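Local structure of cycloalternan-forming enzyme (Listeria monocytogenes serovar 1/2a, 5F7U) at residues N39-P44 and G74-W79; T269-E274 and M558-P563; D808-G813 and Y823-F828. The protein is a multidomain carbohydrate-active enzyme of glycoside hydrolase family 31, built round a TIM barrel flanked by beta domains, one of them a family 6 carbohydrate-binding module. The protein carries 1 engineered substitution. All blocks are in the same frame, centred on the assembly; numbering follows the deposited sequence.

Contact 1 of 3, residues N39-P44 and G74-W79. With GLC (alpha-D-glucopyranose), chain E.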
loop_
_atom_site.group_PDB
_atom_site.type_symbol
_atom_site.label_atom_id
_atom_site.label_comp_id
_atom_site.label_asym_id
_atom_site.label_seq_id
_atom_site.Cartn_x
_atom_site.Cartn_y
_atom_site.Cartn_z
ATOM N N ASN A 39 2.087 -40.279 11.625
ATOM C CA ASN A 39 2.633 -40.739 10.348
ATOM C C ASN A 39 4.129 -40.973 10.481
ATOM O O ASN A 39 4.863 -40.072 10.866
ATOM C CB ASN A 39 2.310 -39.732 9.249
ATOM C CG ASN A 39 0.819 -39.595 9.048
ATOM O OD1 ASN A 39 0.191 -40.502 8.516
ATOM N ND2 ASN A 39 0.232 -38.493 9.537
ATOM N N ILE A 40 4.553 -42.193 10.163
ATOM C CA ILE A 40 5.938 -42.645 10.392
ATOM C C ILE A 40 6.502 -43.244 9.109
ATOM O O ILE A 40 5.779 -43.939 8.399
ATOM C CB ILE A 40 5.940 -43.724 11.511
ATOM C CG1 ILE A 40 5.291 -43.159 12.790
ATOM C CG2 ILE A 40 7.350 -44.264 11.781
ATOM C CD1 ILE A 40 4.762 -44.249 13.732
ATOM N N THR A 41 7.786 -42.997 8.810
ATOM C CA THR A 41 8.409 -43.642 7.643
ATOM C C THR A 41 9.549 -44.548 8.056
ATOM O O THR A 41 10.208 -44.297 9.072
ATOM C CB THR A 41 8.856 -42.628 6.549
ATOM O OG1 THR A 41 9.109 -43.298 5.302
ATOM C CG2 THR A 41 10.081 -41.820 6.951
ATOM N N THR A 42 9.731 -45.620 7.287
ATOM C CA THR A 42 10.928 -46.456 7.411
ATOM C C THR A 42 11.517 -46.652 6.018
ATOM O O THR A 42 10.809 -46.511 5.016
ATOM C CB THR A 42 10.587 -47.836 8.008
ATOM O OG1 THR A 42 9.556 -48.469 7.214
ATOM C CG2 THR A 42 10.118 -47.676 9.453
ATOM N N TRP A 43 12.804 -46.989 5.955
ATOM C CA TRP A 43 13.465 -47.278 4.686
ATOM C C TRP A 43 14.613 -48.260 4.964
ATOM O O TRP A 43 15.122 -48.267 6.090
ATOM C CB TRP A 43 14.002 -45.997 4.038
ATOM C CG TRP A 43 15.040 -45.289 4.854
ATOM C CD1 TRP A 43 16.407 -45.407 4.730
ATOM C CD2 TRP A 43 14.807 -44.363 5.913
ATOM N NE1 TRP A 43 17.033 -44.599 5.654
ATOM C CE2 TRP A 43 16.078 -43.948 6.394
ATOM C CE3 TRP A 43 13.648 -43.842 6.517
ATOM C CZ2 TRP A 43 16.222 -43.025 7.441
ATOM C CZ3 TRP A 43 13.791 -42.920 7.572
ATOM C CH2 TRP A 43 15.073 -42.530 8.020
ATOM N N PRO A 44 15.015 -49.080 3.988
ATOM C CA PRO A 44 14.350 -49.219 2.688
ATOM C C PRO A 44 13.074 -50.054 2.813
ATOM O O PRO A 44 12.772 -50.565 3.905
ATOM C CB PRO A 44 15.396 -49.976 1.854
ATOM C CG PRO A 44 16.064 -50.862 2.857
ATOM C CD PRO A 44 16.129 -50.047 4.125
ATOM N N GLY A 74 8.917 -44.259 -3.352
ATOM C CA GLY A 74 10.369 -44.171 -3.489
ATOM C C GLY A 74 11.068 -45.283 -2.722
ATOM O O GLY A 74 10.741 -46.459 -2.874
ATOM N N ASN A 75 12.010 -44.890 -1.868
ATOM C CA ASN A 75 12.768 -45.827 -1.037
ATOM C C ASN A 75 12.095 -46.174 0.308
ATOM O O ASN A 75 12.701 -46.882 1.152
ATOM C CB ASN A 75 14.162 -45.229 -0.785
ATOM C CG ASN A 75 15.133 -46.221 -0.161
ATOM O OD1 ASN A 75 15.245 -47.363 -0.603
ATOM N ND2 ASN A 75 15.858 -45.773 0.862
ATOM N N ASN A 76 10.859 -45.693 0.513
ATOM C CA ASN A 76 10.244 -45.641 1.845
ATOM C C ASN A 76 8.877 -46.294 1.970
ATOM O O ASN A 76 8.090 -46.328 1.013
ATOM C CB ASN A 76 10.077 -44.179 2.283
ATOM C CG ASN A 76 11.387 -43.492 2.571
ATOM O OD1 ASN A 76 12.301 -43.471 1.746
ATOM N ND2 ASN A 76 11.488 -42.929 3.758
ATOM N N THR A 77 8.612 -46.804 3.172
ATOM C CA THR A 77 7.271 -47.193 3.588
ATOM C C THR A 77 6.743 -46.167 4.571
ATOM O O THR A 77 7.477 -45.678 5.449
ATOM C CB THR A 77 7.267 -48.600 4.230
ATOM O OG1 THR A 77 7.790 -49.524 3.285
ATOM C CG2 THR A 77 5.833 -49.047 4.582
ATOM N N TYR A 78 5.462 -45.853 4.430
ATOM C CA TYR A 78 4.791 -44.893 5.305
ATOM C C TYR A 78 3.722 -45.645 6.054
ATOM O O TYR A 78 3.027 -46.501 5.475
ATOM C CB TYR A 78 4.216 -43.718 4.484
ATOM C CG TYR A 78 5.324 -42.888 3.900
ATOM C CD1 TYR A 78 5.898 -43.222 2.671
ATOM C CD2 TYR A 78 5.825 -41.778 4.593
ATOM C CE1 TYR A 78 6.929 -42.475 2.132
ATOM C CE2 TYR A 78 6.865 -41.028 4.071
ATOM C CZ TYR A 78 7.409 -41.380 2.852
ATOM O OH TYR A 78 8.450 -40.641 2.348
ATOM N N TRP A 79 3.644 -45.357 7.343
ATOM C CA TRP A 79 2.818 -46.077 8.306
ATOM C C TRP A 79 1.972 -45.092 9.116
ATOM O O TRP A 79 2.389 -43.944 9.323
ATOM C CB TRP A 79 3.722 -46.823 9.305
ATOM C CG TRP A 79 4.818 -47.677 8.719
ATOM C CD1 TRP A 79 6.025 -47.259 8.241
ATOM C CD2 TRP A 79 4.820 -49.112 8.616
ATOM N NE1 TRP A 79 6.774 -48.338 7.820
ATOM C CE2 TRP A 79 6.060 -49.486 8.038
ATOM C CE3 TRP A 79 3.892 -50.118 8.952
ATOM C CZ2 TRP A 79 6.399 -50.824 7.770
ATOM C CZ3 TRP A 79 4.223 -51.458 8.681
ATOM C CH2 TRP A 79 5.481 -51.796 8.109
HETATM C C1 GLC E . 17.024 -42.273 2.717
HETATM C C2 GLC E . 15.501 -42.332 2.942
HETATM C C3 GLC E . 14.956 -40.987 3.436
HETATM C C4 GLC E . 15.698 -40.509 4.691
HETATM C C5 GLC E . 17.217 -40.484 4.435
HETATM C C6 GLC E . 18.014 -40.205 5.707
HETATM O O1 GLC E . 17.342 -41.522 1.540
HETATM O O2 GLC E . 14.834 -42.755 1.745
HETATM O O3 GLC E . 13.560 -41.084 3.722
HETATM O O4 GLC E . 15.231 -39.196 5.029
HETATM O O5 GLC E . 17.703 -41.720 3.864
HETATM O O6 GLC E . 19.286 -39.666 5.339
#
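Strands 39-43 and 76-79 run antiparallel, their axes 4.6 Å apart at closest; Ile-40 with Trp-79 and Thr-42 with Thr-77 are hydrogen-bonded pairs, and Thr-41 with Tyr-78 is the non-hydrogen-bonded pair between them. Thr-41, with OG1 anti to its backbone N (chi1 -164°), lays that hydroxyl over one face of the Tyr-78 ring. The same oxygen donates to Thr-77 O from above the carbonyl plane and accepts an N-H from Asn-76 ND2 at 2.9 Å, lying in the amide plane. A hydroxyl suits this spot because it can give and receive at once; the bond from Asn-76 and those to the sugar fix the amide's rotation. That amide meets the glucose with both ends: OD1 takes a bond from the sugar O2 at 2.6 Å, and ND2 gives one to O3 at 2.8 Å. Trp-43 lies with one indole face against the sugar, C2 standing 3.5 Å above the ring plane, the aromatic platform common in carbohydrate pockets. On the face carrying Ile-40 and Thr-77, Trp-79 NE1 donates in its ring plane to Thr-42 OG1 at 2.9 Å, an oxygen that also bonds Gln-49. Strands 6-8 and 25-26 pair with strand 36-43, and strand 60-73 with strand 76-84.

Contact 2 of 3, residues T269-E274 and M558-P563. With GLC (alpha-D-glucopyranose), chain F.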
loop_
_atom_site.group_PDB
_atom_site.type_symbol
_atom_site.label_atom_id
_atom_site.label_comp_id
_atom_site.label_asym_id
_atom_site.label_seq_id
_atom_site.Cartn_x
_atom_site.Cartn_y
_atom_site.Cartn_z
ATOM N N THR A 269 -2.737 -14.413 8.880
ATOM C CA THR A 269 -1.602 -13.543 9.104
ATOM C C THR A 269 -0.354 -14.429 9.074
ATOM O O THR A 269 0.081 -14.968 10.087
ATOM C CB THR A 269 -1.707 -12.778 10.436
ATOM O OG1 THR A 269 -3.025 -12.224 10.557
ATOM C CG2 THR A 269 -0.673 -11.627 10.460
ATOM N N TYR A 270 0.183 -14.602 7.879
ATOM C CA TYR A 270 1.229 -15.596 7.662
ATOM C C TYR A 270 1.996 -15.181 6.423
ATOM O O TYR A 270 1.452 -15.212 5.304
ATOM C CB TYR A 270 0.570 -16.962 7.413
ATOM C CG TYR A 270 1.522 -18.134 7.364
ATOM C CD1 TYR A 270 2.050 -18.689 8.554
ATOM C CD2 TYR A 270 1.842 -18.746 6.142
ATOM C CE1 TYR A 270 2.895 -19.795 8.517
ATOM C CE2 TYR A 270 2.680 -19.848 6.096
ATOM C CZ TYR A 270 3.205 -20.365 7.274
ATOM O OH TYR A 270 4.027 -21.469 7.201
ATOM N N VAL A 271 3.259 -14.825 6.601
ATOM C CA VAL A 271 4.079 -14.446 5.445
ATOM C C VAL A 271 4.414 -15.689 4.617
ATOM O O VAL A 271 4.694 -16.765 5.167
ATOM C CB VAL A 271 5.371 -13.683 5.838
ATOM C CG1 VAL A 271 5.031 -12.385 6.594
ATOM C CG2 VAL A 271 6.357 -14.555 6.620
ATOM N N TYR A 272 4.375 -15.538 3.296
ATOM C CA TYR A 272 4.640 -16.673 2.428
ATOM C C TYR A 272 5.134 -16.196 1.080
ATOM O O TYR A 272 4.690 -15.156 0.591
ATOM C CB TYR A 272 3.383 -17.549 2.288
ATOM C CG TYR A 272 3.665 -18.926 1.757
ATOM C CD1 TYR A 272 4.047 -19.975 2.611
ATOM C CD2 TYR A 272 3.537 -19.182 0.405
ATOM C CE1 TYR A 272 4.300 -21.253 2.096
ATOM C CE2 TYR A 272 3.798 -20.428 -0.120
ATOM C CZ TYR A 272 4.172 -21.453 0.718
ATOM O OH TYR A 272 4.406 -22.668 0.103
ATOM N N ASN A 273 6.085 -16.938 0.516
ATOM C CA ASN A 273 6.565 -16.658 -0.838
ATOM C C ASN A 273 5.752 -17.474 -1.864
ATOM O O ASN A 273 6.082 -18.641 -2.145
ATOM C CB ASN A 273 8.089 -16.932 -0.946
ATOM C CG ASN A 273 8.596 -16.836 -2.390
ATOM O OD1 ASN A 273 7.937 -16.252 -3.231
ATOM N ND2 ASN A 273 9.753 -17.435 -2.677
ATOM N N GLU A 274 4.682 -16.860 -2.399
ATOM C CA GLU A 274 3.802 -17.510 -3.396
ATOM C C GLU A 274 4.007 -16.860 -4.750
ATOM O O GLU A 274 3.684 -15.694 -4.930
ATOM C CB GLU A 274 2.309 -17.417 -2.997
ATOM C CG GLU A 274 1.362 -18.179 -3.947
ATOM C CD GLU A 274 1.590 -19.696 -3.926
ATOM O OE1 GLU A 274 2.137 -20.214 -2.933
ATOM O OE2 GLU A 274 1.247 -20.375 -4.919
ATOM N N MET A 558 8.570 -16.246 15.306
ATOM C CA MET A 558 9.526 -15.518 14.486
ATOM C C MET A 558 9.254 -15.537 12.998
ATOM O O MET A 558 9.787 -14.670 12.300
ATOM C CB MET A 558 10.951 -16.001 14.760
ATOM C CG MET A 558 11.572 -15.366 16.000
ATOM S SD MET A 558 11.756 -13.571 15.904
ATOM C CE MET A 558 12.803 -13.357 14.455
ATOM N N ARG A 559 8.453 -16.484 12.503
ATOM C CA ARG A 559 8.234 -16.536 11.050
ATOM C C ARG A 559 7.806 -15.172 10.455
ATOM O O ARG A 559 8.431 -14.704 9.484
ATOM C CB ARG A 559 7.267 -17.633 10.605
ATOM C CG ARG A 559 7.100 -17.572 9.087
ATOM C CD ARG A 559 6.313 -18.716 8.541
ATOM N NE ARG A 559 6.097 -18.555 7.100
ATOM C CZ ARG A 559 6.880 -19.035 6.141
ATOM N NH1 ARG A 559 8.015 -19.710 6.421
ATOM N NH2 ARG A 559 6.529 -18.822 4.870
ATOM N N ASN A 560 6.778 -14.532 11.024
ATOM C CA ASN A 560 6.294 -13.272 10.458
ATOM C C ASN A 560 7.253 -12.105 10.716
ATOM O O ASN A 560 7.355 -11.174 9.904
ATOM C CB ASN A 560 4.897 -12.920 10.980
ATOM C CG ASN A 560 3.822 -13.885 10.474
ATOM O OD1 ASN A 560 4.033 -14.643 9.518
ATOM N ND2 ASN A 560 2.648 -13.837 11.097
ATOM N N ARG A 561 7.949 -12.179 11.846
ATOM C CA ARG A 561 8.865 -11.119 12.291
ATOM C C ARG A 561 10.184 -11.101 11.537
ATOM O O ARG A 561 10.733 -10.025 11.259
ATOM C CB ARG A 561 9.098 -11.237 13.815
ATOM C CG ARG A 561 10.091 -10.229 14.432
ATOM C CD ARG A 561 9.796 -8.768 14.084
ATOM N NE ARG A 561 8.421 -8.386 14.411
ATOM C CZ ARG A 561 7.826 -7.275 13.983
ATOM N NH1 ARG A 561 8.470 -6.422 13.188
ATOM N NH2 ARG A 561 6.575 -7.030 14.345
ATOM N N TYR A 562 10.707 -12.285 11.241
ATOM C CA TYR A 562 12.019 -12.418 10.597
ATOM C C TYR A 562 12.240 -11.489 9.394
ATOM O O TYR A 562 13.265 -10.782 9.357
ATOM C CB TYR A 562 12.293 -13.878 10.219
ATOM C CG TYR A 562 13.689 -14.046 9.656
ATOM C CD1 TYR A 562 14.788 -14.246 10.508
ATOM C CD2 TYR A 562 13.915 -14.010 8.271
ATOM C CE1 TYR A 562 16.068 -14.369 9.990
ATOM C CE2 TYR A 562 15.201 -14.140 7.744
ATOM C CZ TYR A 562 16.269 -14.329 8.601
ATOM O OH TYR A 562 17.544 -14.462 8.090
ATOM N N PRO A 563 11.299 -11.472 8.406
ATOM C CA PRO A 563 11.585 -10.583 7.275
ATOM C C PRO A 563 11.778 -9.121 7.650
ATOM O O PRO A 563 12.642 -8.453 7.050
ATOM C CB PRO A 563 10.354 -10.761 6.355
ATOM C CG PRO A 563 9.298 -11.386 7.248
ATOM C CD PRO A 563 10.097 -12.293 8.132
HETATM C C1 GLC F . 11.440 -18.173 -7.497
HETATM C C2 GLC F . 11.681 -17.507 -6.137
HETATM C C3 GLC F . 11.410 -15.997 -6.192
HETATM C C4 GLC F . 12.286 -15.322 -7.257
HETATM C C5 GLC F . 12.023 -16.049 -8.596
HETATM C C6 GLC F . 12.898 -15.557 -9.740
HETATM O O1 GLC F . 10.037 -18.213 -7.790
HETATM O O2 GLC F . 10.828 -18.109 -5.165
HETATM O O3 GLC F . 11.620 -15.433 -4.899
HETATM O O4 GLC F . 11.954 -13.922 -7.419
HETATM O O5 GLC F . 12.150 -17.488 -8.548
HETATM O O6 GLC F . 12.012 -14.784 -10.545
HETATM O O HOH W 1 7.460 -18.971 2.065
#
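The guanidinium of Arg-559 stacks face to face, offset, on the ring of Tyr-270, the planes 22° apart and the centres 4.7 Å from each other, with NE over the phenol rim. An extended chain, CG anti to the backbone N (chi1 179°), carries this group from the helix to the loop. There NE and NH2 approach Val-271 O side-on, at 3.0 Å and 2.8 Å, so that one carbonyl oxygen receives two N-H groups. Arginine fits because its flat cation can stack through a face while donating round its edge: NH2 also reaches a water that accepts from Asn-273 N, and NH1 bonds Val-542 O. Asn-560, the next residue, crosses Thr-269 at about a right angle and engages the loop backbone at two points. Its ND2 donates to Thr-269 O at 3.0 Å, and its OD1 accepts from Val-271 N at 3.0 Å, a nearly straight bond of 167°. The amide thus satisfies two buried peptide groups on either side of Tyr-270. Val-271 CG2 packs against Arg-559 O and, more loosely, Pro-563 CG. Helix 555-577 of the TIM barrel is joined in this way to a loop of the mutarotase-like N-terminal domain, which reaches over in this family 31 enzyme to place Asn-273 in a glycan pocket.

Contact 3 of 3, residues D808-G813 and Y823-F828. With MG (magnesium ion), chain K.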
loop_
_atom_site.group_PDB
_atom_site.type_symbol
_atom_site.label_atom_id
_atom_site.label_comp_id
_atom_site.label_asym_id
_atom_site.label_seq_id
_atom_site.Cartn_x
_atom_site.Cartn_y
_atom_site.Cartn_z
ATOM N N ASP A 808 8.919 25.907 -19.346
ATOM C CA ASP A 808 8.316 27.120 -19.895
ATOM C C ASP A 808 7.057 26.874 -20.739
ATOM O O ASP A 808 6.371 27.827 -21.126
ATOM C CB ASP A 808 9.340 27.896 -20.734
ATOM C CG ASP A 808 10.333 28.663 -19.886
ATOM O OD1 ASP A 808 10.243 28.638 -18.644
ATOM O OD2 ASP A 808 11.216 29.317 -20.473
ATOM N N GLY A 809 6.781 25.615 -21.067
ATOM C CA GLY A 809 5.562 25.246 -21.784
ATOM C C GLY A 809 4.336 25.210 -20.882
ATOM O O GLY A 809 3.207 25.365 -21.349
ATOM N N TYR A 810 4.554 24.985 -19.586
ATOM C CA TYR A 810 3.497 25.029 -18.568
ATOM C C TYR A 810 2.323 24.038 -18.773
ATOM O O TYR A 810 1.226 24.256 -18.257
ATOM C CB TYR A 810 2.986 26.480 -18.406
ATOM C CG TYR A 810 3.896 27.358 -17.572
ATOM C CD1 TYR A 810 3.929 27.230 -16.174
ATOM C CD2 TYR A 810 4.712 28.320 -18.164
ATOM C CE1 TYR A 810 4.747 28.034 -15.398
ATOM C CE2 TYR A 810 5.533 29.137 -17.389
ATOM C CZ TYR A 810 5.544 28.988 -16.009
ATOM O OH TYR A 810 6.360 29.801 -15.247
ATOM N N GLN A 811 2.556 22.966 -19.523
ATOM C CA GLN A 811 1.552 21.906 -19.647
ATOM C C GLN A 811 2.025 20.656 -18.916
ATOM O O GLN A 811 3.223 20.406 -18.843
ATOM C CB GLN A 811 1.288 21.564 -21.113
ATOM C CG GLN A 811 0.784 22.764 -21.944
ATOM C CD GLN A 811 -0.676 23.121 -21.660
ATOM O OE1 GLN A 811 -1.527 22.237 -21.614
ATOM N NE2 GLN A 811 -0.977 24.423 -21.476
ATOM N N LEU A 812 1.079 19.873 -18.403
ATOM C CA LEU A 812 1.409 18.564 -17.834
ATOM C C LEU A 812 1.982 17.668 -18.929
ATOM O O LEU A 812 1.546 17.729 -20.074
ATOM C CB LEU A 812 0.172 17.922 -17.204
ATOM C CG LEU A 812 -0.337 18.601 -15.935
ATOM C CD1 LEU A 812 -1.694 18.014 -15.575
ATOM C CD2 LEU A 812 0.653 18.456 -14.783
ATOM N N GLY A 813 2.985 16.873 -18.587
ATOM C CA GLY A 813 3.588 15.955 -19.550
ATOM C C GLY A 813 4.766 16.504 -20.344
ATOM O O GLY A 813 5.106 15.961 -21.389
ATOM N N TYR A 823 14.195 23.507 -9.113
ATOM C CA TYR A 823 13.002 23.456 -9.948
ATOM C C TYR A 823 13.286 24.180 -11.247
ATOM O O TYR A 823 14.170 25.053 -11.309
ATOM C CB TYR A 823 11.807 24.154 -9.270
ATOM C CG TYR A 823 11.506 23.667 -7.861
ATOM C CD1 TYR A 823 11.018 22.375 -7.628
ATOM C CD2 TYR A 823 11.719 24.501 -6.759
ATOM C CE1 TYR A 823 10.752 21.931 -6.333
ATOM C CE2 TYR A 823 11.447 24.067 -5.463
ATOM C CZ TYR A 823 10.961 22.782 -5.257
ATOM O OH TYR A 823 10.719 22.322 -3.974
ATOM N N ASP A 824 12.504 23.859 -12.266
ATOM C CA ASP A 824 12.479 24.652 -13.483
ATOM C C ASP A 824 11.562 25.854 -13.170
ATOM O O ASP A 824 12.052 26.875 -12.658
ATOM C CB ASP A 824 12.044 23.789 -14.674
ATOM C CG ASP A 824 12.183 24.499 -16.017
ATOM O OD1 ASP A 824 12.388 25.729 -16.063
ATOM O OD2 ASP A 824 12.072 23.811 -17.055
ATOM N N ASN A 825 10.256 25.701 -13.405
ATOM C CA ASN A 825 9.246 26.679 -12.969
ATOM C C ASN A 825 8.380 26.101 -11.858
ATOM O O ASN A 825 7.500 25.256 -12.118
ATOM C CB ASN A 825 8.355 27.131 -14.127
ATOM C CG ASN A 825 9.130 27.810 -15.240
ATOM O OD1 ASN A 825 10.037 28.598 -14.988
ATOM N ND2 ASN A 825 8.756 27.530 -16.477
ATOM N N LEU A 826 8.633 26.522 -10.625
ATOM C CA LEU A 826 7.803 26.042 -9.502
ATOM C C LEU A 826 6.427 26.680 -9.658
ATOM O O LEU A 826 6.314 27.912 -9.772
ATOM C CB LEU A 826 8.433 26.399 -8.167
ATOM C CG LEU A 826 7.679 26.082 -6.878
ATOM C CD1 LEU A 826 7.503 24.583 -6.698
ATOM C CD2 LEU A 826 8.484 26.676 -5.729
ATOM N N THR A 827 5.404 25.827 -9.658
ATOM C CA THR A 827 4.048 26.181 -10.072
ATOM C C THR A 827 3.058 25.622 -9.062
ATOM O O THR A 827 3.301 24.553 -8.514
ATOM C CB THR A 827 3.752 25.640 -11.490
ATOM O OG1 THR A 827 4.707 26.184 -12.414
ATOM C CG2 THR A 827 2.345 26.017 -11.985
ATOM N N PHE A 828 1.975 26.353 -8.782
ATOM C CA PHE A 828 0.913 25.818 -7.931
ATOM C C PHE A 828 -0.395 25.878 -8.690
ATOM O O PHE A 828 -0.872 26.975 -9.015
ATOM C CB PHE A 828 0.791 26.584 -6.603
ATOM C CG PHE A 828 2.010 26.478 -5.738
ATOM C CD1 PHE A 828 3.087 27.345 -5.928
ATOM C CD2 PHE A 828 2.090 25.503 -4.732
ATOM C CE1 PHE A 828 4.238 27.232 -5.151
ATOM C CE2 PHE A 828 3.225 25.410 -3.933
ATOM C CZ PHE A 828 4.303 26.264 -4.158
HETATM MG MG MG K . 13.972 27.209 -11.633
HETATM O O HOH W 2 11.660 25.449 -19.557
HETATM O O HOH W 3 12.403 29.105 -16.658
HETATM O O HOH W 4 13.114 27.782 -9.779
HETATM O O HOH W 5 13.730 29.769 -11.966
HETATM O O HOH W 6 16.121 27.193 -10.468
#
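Asn-825 ND2 points straight at Asp-808 OD1, 2.9 Å away with an N-H...O angle of 173°, and meets the anti lone pair of that oxygen. Amide and carboxylate are nearly coplanar, 4° apart, so the donor hydrogen lies in both planes. An asparagine suits the position because its other end is an acceptor: a water lies 2.9 Å from Asn-825 OD1 and 3.0 Å from Asp-808 OD1. A second water accepts from Asp-808 N and donates to Asp-824 OD2. The carboxylates of Asp-808 and Asp-824 come within 4.4 Å of each other, OD1 to OD1, and the N-H given to Asp-808 OD1 would probably offset some of its charge. The phenol of Tyr-810 lies almost parallel to the Asn-825 amide, at 8°, its OH 3.4 Å from Asn-825 CG. Thr-827 OG1 sits at the edge of the same ring and donates to Asn-825 O. These contacts belong to a mixed five-stranded sheet, in which strand 825-830 lies between strands 801-806 and 874-879. Tyr-810 is held in turn by Thr-875, which bonds its OH, and by packing on Leu-899 of helix 899-904. Just before the strand, the carbonyl oxygens of Tyr-823 and Asp-824 each bind a magnesium ion at 2.2 Å, with three waters as further ligands. Tyr-823 OH is fixed by Asp-842, and Asp-824 N by Asn-805.

In the fold
The three contacts follow one another along the chain and touch nowhere. Contacts 1 and 2 lie on the same side of the molecule's centre, their own centres 31 Å apart and their nearest atoms about 18 Å apart, yet each borders a different glucose: that of contact 1 rests on the N-terminal beta domain, whereas that of contact 2 lies in the larger pocket of 17 residues, where Arg-586 and Glu-663 are hydrogen-bonded to it. Contact 3 is on the opposite side, its centre 44 Å from that of contact 2 and 72 Å from that of contact 1, and borders magnesium rather than sugar. Contact 2 joins segments of the mutarotase-like and TIM-barrel families.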